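PDB 3VSN: Non-sulfated chondroitin lyase E66, which cleaves non-sulfated chondroitin as a baculovirus envelope lyase essential for oral infectivity, and may digest the chondroitin sulfate barrier of the host midgut. Local coordinates for residues A427-A432 with F588-V593; Q416-K421 with M604-D609; Q32-W37 with F262-Y267. All coordinates share one frame; numbering follows the deposited sequence.

Interaction 1: residues A427-A432 with F588-V593; sequences AILVYA and FNYPWV
Leu-429 and Phe-588 meet inside a beta-sandwich, where strand 426-434 of one antiparallel sheet packs on the hairpin formed by strands 584-589 and 592-597 of the other. Side chains carry most of the contact, and alternate residues Ala-427, Leu-429 and Tyr-431 supply most of the first strand's share. Leu-429 sits in the middle. With CG opposite the backbone N (chi1 176°), its two methyls divide the work: CD1 lies 4.2 Å from CD1 of Phe-588, while CD2 reaches CD2 of Tyr-590 at 3.7 Å and also rests against the carbonyl O of Trp-592. At the strand's start the small Ala-427 touches two groups with its CB, Phe-588 CZ at 3.8 Å and Val-593 CG2 at 3.8 Å. The hairpin tip is tight: Asn-589 and Trp-592 exchange both backbone hydrogen bonds, and the cis peptide between Tyr-590 and Pro-591 gives a type VI turn. Its shape brings Pro-591 CB over the rim of one face of the Tyr-590 ring. Tyr-431 turns its edge toward a face of the same ring in an offset edge-to-face pair, the centroids 5.5 Å apart and the planes at 81°. Lys-443 makes cation-pi contacts with both tyrosines, tying the two rings to the adjacent strand 440-449. Beyond the ring, Tyr-590 OH comes to the edge of Tyr-431, near its plane and 3.4 Å from CD2.

Interaction 2: residues Q416-K421 with M604-D609; sequences QTAIAK and MSANED
Gln-416 opens the contact by laying its CB against the turn at Ala-606, 4.0 Å from that residue's CB. Its chain then bends at chi2 (-69°) and folds the amide back; as modelled, OE1 faces Ala-606 O, two acceptors, so the amide's orientation is doubtful. At Thr-417 a water bridges the strand edge to the turn, accepting from Thr-417 N at 2.9 Å and donating to Ala-606 O at 2.8 Å, while the Thr-417 hydroxyl bonds Val-342 O. Ala-418 follows, its CA 4.2 Å from Ala-606 CA, a close backbone approach consistent with the short side chains on both residues. Ile-419 then points its N-H at the sulfur of Met-604, a weak but nearly straight hydrogen bond (N to SD 3.3 Å, 170°), delivered by the fully extended methionine chain. The opposing segment is shaped by a type I turn from Ser-605 to Glu-608, with Ser-605 OG accepting from Asn-607 N in an ST turn. Strand 414-421 is an edge strand of its sheet within this chain and pairs with 426-434; strand 600-605 belongs to the facing sheet of the sandwich, beside 592-597, whose Val-593 packs under Ala-418 and Ala-420.

Interaction 3: residues Q32-W37 with F262-Y267; sequences QNFERW and FAYYTY
An aromatic cluster joins two helices of the alpha/alpha toroid: Phe-34 and Trp-37 come from helix 29-48, Tyr-264 and Tyr-267 from helix 262-269. The short segments run nearly antiparallel, at 155°, with their axes 12.0 Å apart, a wide spacing filled by the large rings. Trp-37 is the centrepiece, gripped in two different ways. Over one face of its indole lies Tyr-267, the rings oblique to each other: the phenol and the five-membered ring have centroids 4.3 Å apart, and Tyr-267 CB lies over the six-membered ring in a CH-pi contact, 4.0 Å from its centroid. The far edge of the indole meets Tyr-264 instead, turned toward the face of that phenol with the planes at 86°; here Trp-37 CZ3 is 3.6 Å from Tyr-264 CD1. Tyr-267 leaves its helix with CG opposite the backbone N (chi1 -178°), which carries the ring across the space between the two helices, where different parts of it meet Trp-37 and Phe-34. On the Phe-34 side its CE1 touches CD1 of that ring at 3.6 Å, near the phenylalanine's plane, the two side chains running at a slant to each other. Tyr-267 OH ends against the backbone of the opposite helix, 3.3 Å from Asn-33 C. Tyr-264 OH and Ser-45 OG, farther along helix 29-48, share a hydrogen bond, which adds a polar tie between the same two helices. Elsewhere, Phe-34 packs on Met-149 and Ile-153 of helix 138-154 and on Met-204 of helix 189-205, whose Val-197 also supports Tyr-264.

How the interactions relate
Interactions 1 and 2 are neighbouring parts of one sandwich interface, their centres about 7 Å apart. Strands 414-421 and 426-434 are consecutive in one sheet, 592-597 and 600-605 in the other, and along the chain interaction 1 is nested within the loop that interaction 2 closes. Probable backbone hydrogen bonds join them on both sides: Ala-427 N to Ala-420 O at 2.8 Å, and Pro-591 O to Ala-606 N at 2.8 Å. Interaction 3 stands apart in the helical toroid, its centre about 47 Å from that of interaction 1 and 43 Å from that of interaction 2. All three lie away from the catalytic residues, which include Asn-191, His-246 and Tyr-254.

Interaction 1: residues A427-A432 with F588-V593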
loop_
_atom_site.group_PDB
_atom_site.type_symbol
_atom_site.label_atom_id
_atom_site.label_comp_id
_atom_site.label_asym_id
_atom_site.label_seq_id
_atom_site.Cartn_x
_atom_site.Cartn_y
_atom_site.Cartn_z
ATOM N N ALA A 427 5.391 8.315 -16.378
ATOM C CA ALA A 427 6.674 8.857 -15.950
ATOM C C ALA A 427 6.514 9.684 -14.684
ATOM O O ALA A 427 5.495 10.350 -14.490
ATOM C CB ALA A 427 7.295 9.703 -17.053
ATOM N N ILE A 428 7.532 9.644 -13.832
ATOM C CA ILE A 428 7.537 10.435 -12.608
ATOM C C ILE A 428 8.888 11.129 -12.445
ATOM O O ILE A 428 9.937 10.514 -12.622
ATOM C CB ILE A 428 7.129 9.596 -11.367
ATOM C CG1 ILE A 428 7.124 10.455 -10.093
ATOM C CG2 ILE A 428 8.000 8.351 -11.216
ATOM C CD1 ILE A 428 6.358 9.834 -8.943
ATOM N N LEU A 429 8.835 12.424 -12.145
ATOM C CA LEU A 429 10.016 13.272 -12.043
ATOM C C LEU A 429 10.052 13.865 -10.646
ATOM O O LEU A 429 9.147 14.611 -10.266
ATOM C CB LEU A 429 9.953 14.389 -13.089
ATOM C CG LEU A 429 11.059 15.448 -13.087
ATOM C CD1 LEU A 429 12.433 14.823 -13.274
ATOM C CD2 LEU A 429 10.784 16.495 -14.161
ATOM N N VAL A 430 11.093 13.524 -9.890
ATOM C CA VAL A 430 11.198 13.908 -8.485
ATOM C C VAL A 430 12.450 14.746 -8.249
ATOM O O VAL A 430 13.541 14.381 -8.686
ATOM C CB VAL A 430 11.253 12.668 -7.557
ATOM C CG1 VAL A 430 11.381 13.089 -6.094
ATOM C CG2 VAL A 430 10.030 11.778 -7.753
ATOM N N TYR A 431 12.270 15.869 -7.564
ATOM C CA TYR A 431 13.374 16.664 -7.040
ATOM C C TYR A 431 13.194 16.655 -5.537
ATOM O O TYR A 431 12.174 17.124 -5.023
ATOM C CB TYR A 431 13.308 18.092 -7.591
ATOM C CG TYR A 431 14.378 19.067 -7.101
ATOM C CD1 TYR A 431 15.632 18.626 -6.657
ATOM C CD2 TYR A 431 14.139 20.443 -7.133
ATOM C CE1 TYR A 431 16.600 19.531 -6.229
ATOM C CE2 TYR A 431 15.098 21.352 -6.713
ATOM C CZ TYR A 431 16.324 20.894 -6.264
ATOM O OH TYR A 431 17.268 21.806 -5.849
ATOM N N ALA A 432 14.173 16.095 -4.837
ATOM C CA ALA A 432 14.068 15.913 -3.397
ATOM C C ALA A 432 15.375 16.225 -2.685
ATOM O O ALA A 432 16.460 16.060 -3.253
ATOM C CB ALA A 432 13.614 14.498 -3.083
ATOM N N PHE A 588 11.843 14.215 -19.843
ATOM C CA PHE A 588 12.063 14.801 -18.540
ATOM C C PHE A 588 12.820 16.093 -18.795
ATOM O O PHE A 588 13.926 16.070 -19.331
ATOM C CB PHE A 588 12.889 13.859 -17.653
ATOM C CG PHE A 588 12.263 12.502 -17.448
ATOM C CD1 PHE A 588 11.389 12.277 -16.387
ATOM C CD2 PHE A 588 12.554 11.444 -18.311
ATOM C CE1 PHE A 588 10.811 11.027 -16.189
ATOM C CE2 PHE A 588 11.974 10.191 -18.120
ATOM C CZ PHE A 588 11.103 9.986 -17.059
ATOM N N ASN A 589 12.215 17.220 -18.454
ATOM C CA ASN A 589 12.888 18.512 -18.603
ATOM C C ASN A 589 12.493 19.399 -17.442
ATOM O O ASN A 589 11.672 20.305 -17.583
ATOM C CB ASN A 589 12.557 19.179 -19.944
ATOM C CG ASN A 589 13.430 20.397 -20.224
ATOM O OD1 ASN A 589 14.577 20.472 -19.773
ATOM N ND2 ASN A 589 12.892 21.356 -20.970
ATOM N N TYR A 590 13.078 19.109 -16.284
ATOM C CA TYR A 590 12.678 19.747 -15.037
ATOM C C TYR A 590 12.404 21.248 -15.208
ATOM O O TYR A 590 13.266 21.970 -15.713
ATOM C CB TYR A 590 13.715 19.511 -13.932
ATOM C CG TYR A 590 13.121 19.856 -12.601
ATOM C CD1 TYR A 590 13.203 21.151 -12.098
ATOM C CD2 TYR A 590 12.400 18.910 -11.883
ATOM C CE1 TYR A 590 12.613 21.487 -10.893
ATOM C CE2 TYR A 590 11.808 19.232 -10.679
ATOM C CZ TYR A 590 11.920 20.520 -10.190
ATOM O OH TYR A 590 11.331 20.838 -8.997
ATOM N N PRO A 591 11.227 21.730 -14.753
ATOM C CA PRO A 591 10.209 21.070 -13.922
ATOM C C PRO A 591 9.156 20.229 -14.658
ATOM O O PRO A 591 8.292 19.624 -14.009
ATOM C CB PRO A 591 9.528 22.254 -13.229
ATOM C CG PRO A 591 9.593 23.343 -14.245
ATOM C CD PRO A 591 10.898 23.155 -14.978
ATOM N N TRP A 592 9.228 20.194 -15.985
ATOM C CA TRP A 592 8.217 19.517 -16.795
ATOM C C TRP A 592 8.518 18.068 -17.045
ATOM O O TRP A 592 9.676 17.675 -17.180
ATOM C CB TRP A 592 8.018 20.260 -18.113
ATOM C CG TRP A 592 7.377 21.605 -17.892
ATOM C CD1 TRP A 592 8.002 22.848 -17.810
ATOM C CD2 TRP A 592 5.955 21.877 -17.669
ATOM N NE1 TRP A 592 7.087 23.841 -17.572
ATOM C CE2 TRP A 592 5.838 23.326 -17.481
ATOM C CE3 TRP A 592 4.805 21.094 -17.626
ATOM C CZ2 TRP A 592 4.612 23.941 -17.253
ATOM C CZ3 TRP A 592 3.577 21.724 -17.393
ATOM C CH2 TRP A 592 3.484 23.115 -17.214
ATOM N N VAL A 593 7.463 17.261 -17.088
ATOM C CA VAL A 593 7.563 15.873 -17.531
ATOM C C VAL A 593 6.455 15.627 -18.556
ATOM O O VAL A 593 5.366 16.205 -18.449
ATOM C CB VAL A 593 7.504 14.868 -16.345
ATOM C CG1 VAL A 593 6.117 14.817 -15.713
ATOM C CG2 VAL A 593 7.939 13.473 -16.787
#

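Interaction 2: residues Q416-K421 with M604-D609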
loop_
_atom_site.group_PDB
_atom_site.type_symbol
_atom_site.label_atom_id
_atom_site.label_comp_id
_atom_site.label_asym_id
_atom_site.label_seq_id
_atom_site.Cartn_x
_atom_site.Cartn_y
_atom_site.Cartn_z
ATOM N N GLN A 416 9.496 18.337 -4.808
ATOM C CA GLN A 416 8.719 18.747 -5.979
ATOM C C GLN A 416 8.669 17.570 -6.935
ATOM O O GLN A 416 9.715 17.055 -7.338
ATOM C CB GLN A 416 9.356 19.954 -6.685
ATOM C CG GLN A 416 9.624 21.170 -5.806
ATOM C CD GLN A 416 8.360 21.879 -5.344
ATOM O OE1 GLN A 416 7.337 21.896 -6.038
ATOM N NE2 GLN A 416 8.431 22.484 -4.171
ATOM N N THR A 417 7.459 17.147 -7.291
ATOM C CA THR A 417 7.265 15.941 -8.096
ATOM C C THR A 417 6.216 16.155 -9.187
ATOM O O THR A 417 5.143 16.706 -8.932
ATOM C CB THR A 417 6.869 14.733 -7.209
ATOM O OG1 THR A 417 7.954 14.400 -6.338
ATOM C CG2 THR A 417 6.535 13.506 -8.050
ATOM N N ALA A 418 6.539 15.714 -10.398
ATOM C CA ALA A 418 5.587 15.735 -11.502
ATOM C C ALA A 418 5.347 14.326 -12.022
ATOM O O ALA A 418 6.252 13.486 -12.020
ATOM C CB ALA A 418 6.076 16.640 -12.623
ATOM N N ILE A 419 4.117 14.078 -12.463
ATOM C CA ILE A 419 3.729 12.777 -13.005
ATOM C C ILE A 419 2.958 12.981 -14.309
ATOM O O ILE A 419 2.091 13.849 -14.391
ATOM C CB ILE A 419 2.871 11.965 -12.004
ATOM C CG1 ILE A 419 3.619 11.759 -10.681
ATOM C CG2 ILE A 419 2.486 10.612 -12.597
ATOM C CD1 ILE A 419 2.746 11.289 -9.526
ATOM N N ALA A 420 3.293 12.197 -15.330
ATOM C CA ALA A 420 2.536 12.192 -16.578
ATOM C C ALA A 420 2.307 10.754 -16.996
ATOM O O ALA A 420 3.223 9.937 -16.933
ATOM C CB ALA A 420 3.278 12.953 -17.670
ATOM N N LYS A 421 1.085 10.436 -17.412
ATOM C CA LYS A 421 0.775 9.070 -17.825
ATOM C C LYS A 421 -0.111 9.010 -19.062
ATOM O O LYS A 421 -0.886 9.930 -19.344
ATOM C CB LYS A 421 0.136 8.279 -16.672
ATOM C CG LYS A 421 -1.261 8.756 -16.290
ATOM C CD LYS A 421 -1.875 7.883 -15.208
ATOM C CE LYS A 421 -3.355 8.185 -15.022
ATOM N NZ LYS A 421 -3.584 9.543 -14.452
ATOM N N MET A 604 2.973 17.448 -17.060
ATOM C CA MET A 604 2.773 18.012 -15.725
ATOM C C MET A 604 4.030 18.736 -15.252
ATOM O O MET A 604 5.143 18.335 -15.587
ATOM C CB MET A 604 2.375 16.935 -14.709
ATOM C CG MET A 604 2.130 17.483 -13.310
ATOM S SD MET A 604 1.628 16.265 -12.087
ATOM C CE MET A 604 1.829 17.220 -10.581
ATOM N N SER A 605 3.834 19.803 -14.480
ATOM C CA SER A 605 4.934 20.548 -13.877
ATOM C C SER A 605 5.136 20.136 -12.419
ATOM O O SER A 605 4.167 19.979 -11.678
ATOM C CB SER A 605 4.656 22.050 -13.950
ATOM O OG SER A 605 5.545 22.760 -13.109
ATOM N N ALA A 606 6.393 19.977 -12.008
ATOM C CA ALA A 606 6.708 19.646 -10.615
ATOM C C ALA A 606 6.393 20.814 -9.680
ATOM O O ALA A 606 6.318 20.635 -8.463
ATOM C CB ALA A 606 8.163 19.212 -10.474
ATOM N N ASN A 607 6.213 22.004 -10.260
ATOM C CA ASN A 607 5.742 23.174 -9.519
ATOM C C ASN A 607 4.217 23.216 -9.392
ATOM O O ASN A 607 3.668 24.107 -8.746
ATOM C CB ASN A 607 6.270 24.463 -10.163
ATOM C CG ASN A 607 7.778 24.568 -10.086
ATOM O OD1 ASN A 607 8.377 24.257 -9.055
ATOM N ND2 ASN A 607 8.402 24.985 -11.178
ATOM N N GLU A 608 3.553 22.240 -10.017
ATOM C CA GLU A 608 2.090 22.086 -9.982
ATOM C C GLU A 608 1.347 23.246 -10.656
ATOM O O GLU A 608 0.214 23.581 -10.291
ATOM C CB GLU A 608 1.596 21.822 -8.548
ATOM C CG GLU A 608 2.235 20.586 -7.914
ATOM C CD GLU A 608 1.940 20.432 -6.430
ATOM O OE1 GLU A 608 1.762 21.452 -5.732
ATOM O OE2 GLU A 608 1.904 19.280 -5.950
ATOM N N ASP A 609 1.994 23.843 -11.655
ATOM C CA ASP A 609 1.385 24.893 -12.466
ATOM C C ASP A 609 0.077 24.401 -13.082
ATOM O O ASP A 609 0.002 23.278 -13.587
ATOM C CB ASP A 609 2.338 25.327 -13.584
ATOM C CG ASP A 609 3.562 26.072 -13.066
ATOM O OD1 ASP A 609 3.753 26.169 -11.835
ATOM O OD2 ASP A 609 4.343 26.570 -13.899
HETATM O O HOH W 1 5.273 18.938 -6.519
#

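Interaction 3: residues Q32-W37 with F262-Y267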
loop_
_atom_site.group_PDB
_atom_site.type_symbol
_atom_site.label_atom_id
_atom_site.label_comp_id
_atom_site.label_asym_id
_atom_site.label_seq_id
_atom_site.Cartn_x
_atom_site.Cartn_y
_atom_site.Cartn_z
ATOM N N GLN A 32 -33.711 -12.307 7.955
ATOM C CA GLN A 32 -33.435 -13.508 7.170
ATOM C C GLN A 32 -32.611 -13.199 5.913
ATOM O O GLN A 32 -31.709 -13.962 5.561
ATOM C CB GLN A 32 -34.730 -14.250 6.835
ATOM C CG GLN A 32 -35.368 -14.896 8.058
ATOM C CD GLN A 32 -36.734 -15.499 7.791
ATOM O OE1 GLN A 32 -37.369 -15.224 6.771
ATOM N NE2 GLN A 32 -37.198 -16.324 8.721
ATOM N N ASN A 33 -32.910 -12.076 5.264
ATOM C CA ASN A 33 -32.141 -11.621 4.105
ATOM C C ASN A 33 -30.694 -11.267 4.457
ATOM O O ASN A 33 -29.775 -11.586 3.699
ATOM C CB ASN A 33 -32.822 -10.428 3.425
ATOM C CG ASN A 33 -34.148 -10.793 2.768
ATOM O OD1 ASN A 33 -34.429 -11.961 2.486
ATOM N ND2 ASN A 33 -34.969 -9.781 2.517
ATOM N N PHE A 34 -30.491 -10.607 5.598
ATOM C CA PHE A 34 -29.134 -10.278 6.043
ATOM C C PHE A 34 -28.335 -11.533 6.367
ATOM O O PHE A 34 -27.175 -11.652 5.970
ATOM C CB PHE A 34 -29.114 -9.329 7.248
ATOM C CG PHE A 34 -27.732 -9.115 7.809
ATOM C CD1 PHE A 34 -26.788 -8.378 7.095
ATOM C CD2 PHE A 34 -27.354 -9.689 9.021
ATOM C CE1 PHE A 34 -25.506 -8.196 7.586
ATOM C CE2 PHE A 34 -26.073 -9.506 9.521
ATOM C CZ PHE A 34 -25.148 -8.758 8.800
ATOM N N GLU A 35 -28.955 -12.465 7.089
ATOM C CA GLU A 35 -28.293 -13.718 7.442
ATOM C C GLU A 35 -27.922 -14.530 6.202
ATOM O O GLU A 35 -26.857 -15.147 6.163
ATOM C CB GLU A 35 -29.139 -14.535 8.423
ATOM C CG GLU A 35 -29.139 -13.955 9.832
ATOM C CD GLU A 35 -29.999 -14.734 10.811
ATOM O OE1 GLU A 35 -30.590 -15.763 10.413
ATOM O OE2 GLU A 35 -30.085 -14.310 11.986
ATOM N N ARG A 36 -28.785 -14.499 5.188
ATOM C CA ARG A 36 -28.509 -15.150 3.905
ATOM C C ARG A 36 -27.316 -14.503 3.192
ATOM O O ARG A 36 -26.414 -15.196 2.712
ATOM C CB ARG A 36 -29.752 -15.110 3.002
ATOM C CG ARG A 36 -29.616 -15.917 1.718
ATOM C CD ARG A 36 -30.944 -16.048 0.979
ATOM N NE ARG A 36 -31.914 -16.843 1.734
ATOM C CZ ARG A 36 -32.990 -16.346 2.341
ATOM N NH1 ARG A 36 -33.262 -15.046 2.279
ATOM N NH2 ARG A 36 -33.798 -17.155 3.008
ATOM N N TRP A 37 -27.328 -13.173 3.132
ATOM C CA TRP A 37 -26.246 -12.406 2.519
ATOM C C TRP A 37 -24.938 -12.646 3.235
ATOM O O TRP A 37 -23.897 -12.813 2.593
ATOM C CB TRP A 37 -26.618 -10.928 2.483
ATOM C CG TRP A 37 -25.513 -9.998 2.041
ATOM C CD1 TRP A 37 -25.237 -9.553 0.748
ATOM C CD2 TRP A 37 -24.508 -9.349 2.892
ATOM N NE1 TRP A 37 -24.154 -8.705 0.746
ATOM C CE2 TRP A 37 -23.670 -8.541 1.996
ATOM C CE3 TRP A 37 -24.225 -9.360 4.255
ATOM C CZ2 TRP A 37 -22.604 -7.789 2.468
ATOM C CZ3 TRP A 37 -23.146 -8.594 4.719
ATOM C CH2 TRP A 37 -22.358 -7.828 3.844
ATOM N N PHE A 262 -16.716 -2.469 5.467
ATOM C CA PHE A 262 -17.393 -1.536 4.563
ATOM C C PHE A 262 -18.582 -2.166 3.844
ATOM O O PHE A 262 -19.633 -1.537 3.724
ATOM C CB PHE A 262 -16.426 -0.905 3.548
ATOM C CG PHE A 262 -15.297 -0.118 4.171
ATOM C CD1 PHE A 262 -15.395 0.400 5.461
ATOM C CD2 PHE A 262 -14.138 0.131 3.442
ATOM C CE1 PHE A 262 -14.350 1.121 6.019
ATOM C CE2 PHE A 262 -13.093 0.858 3.993
ATOM C CZ PHE A 262 -13.198 1.353 5.282
ATOM N N ALA A 263 -18.410 -3.408 3.389
ATOM C CA ALA A 263 -19.478 -4.157 2.716
ATOM C C ALA A 263 -20.718 -4.332 3.600
ATOM O O ALA A 263 -21.845 -4.333 3.098
ATOM C CB ALA A 263 -18.966 -5.512 2.246
ATOM N N TYR A 264 -20.502 -4.479 4.907
ATOM C CA TYR A 264 -21.599 -4.618 5.872
ATOM C C TYR A 264 -22.405 -3.326 5.992
ATOM O O TYR A 264 -23.634 -3.347 5.899
ATOM C CB TYR A 264 -21.072 -5.050 7.245
ATOM C CG TYR A 264 -20.470 -6.434 7.251
ATOM C CD1 TYR A 264 -21.245 -7.550 7.559
ATOM C CD2 TYR A 264 -19.124 -6.632 6.937
ATOM C CE1 TYR A 264 -20.696 -8.824 7.562
ATOM C CE2 TYR A 264 -18.567 -7.902 6.934
ATOM C CZ TYR A 264 -19.357 -8.993 7.246
ATOM O OH TYR A 264 -18.808 -10.255 7.245
ATOM N N TYR A 265 -21.708 -2.207 6.184
ATOM C CA TYR A 265 -22.360 -0.900 6.299
ATOM C C TYR A 265 -23.103 -0.489 5.032
ATOM O O TYR A 265 -24.181 0.113 5.103
ATOM C CB TYR A 265 -21.359 0.178 6.724
ATOM C CG TYR A 265 -20.870 0.001 8.141
ATOM C CD1 TYR A 265 -21.748 0.109 9.222
ATOM C CD2 TYR A 265 -19.531 -0.284 8.406
ATOM C CE1 TYR A 265 -21.306 -0.063 10.525
ATOM C CE2 TYR A 265 -19.078 -0.453 9.706
ATOM C CZ TYR A 265 -19.971 -0.341 10.759
ATOM O OH TYR A 265 -19.524 -0.510 12.049
ATOM N N THR A 266 -22.531 -0.827 3.878
ATOM C CA THR A 266 -23.188 -0.602 2.593
ATOM C C THR A 266 -24.462 -1.450 2.481
ATOM O O THR A 266 -25.491 -0.966 1.997
ATOM C CB THR A 266 -22.218 -0.845 1.415
ATOM O OG1 THR A 266 -21.170 0.131 1.468
ATOM C CG2 THR A 266 -22.931 -0.724 0.070
ATOM N N TYR A 267 -24.398 -2.698 2.945
ATOM C CA TYR A 267 -25.583 -3.552 2.983
ATOM C C TYR A 267 -26.632 -2.994 3.947
ATOM O O TYR A 267 -27.803 -2.862 3.582
ATOM C CB TYR A 267 -25.244 -5.002 3.362
ATOM C CG TYR A 267 -26.471 -5.893 3.345
ATOM C CD1 TYR A 267 -27.351 -5.923 4.430
ATOM C CD2 TYR A 267 -26.775 -6.674 2.234
ATOM C CE1 TYR A 267 -28.491 -6.708 4.409
ATOM C CE2 TYR A 267 -27.912 -7.469 2.209
ATOM C CZ TYR A 267 -28.763 -7.481 3.300
ATOM O OH TYR A 267 -29.890 -8.266 3.288
#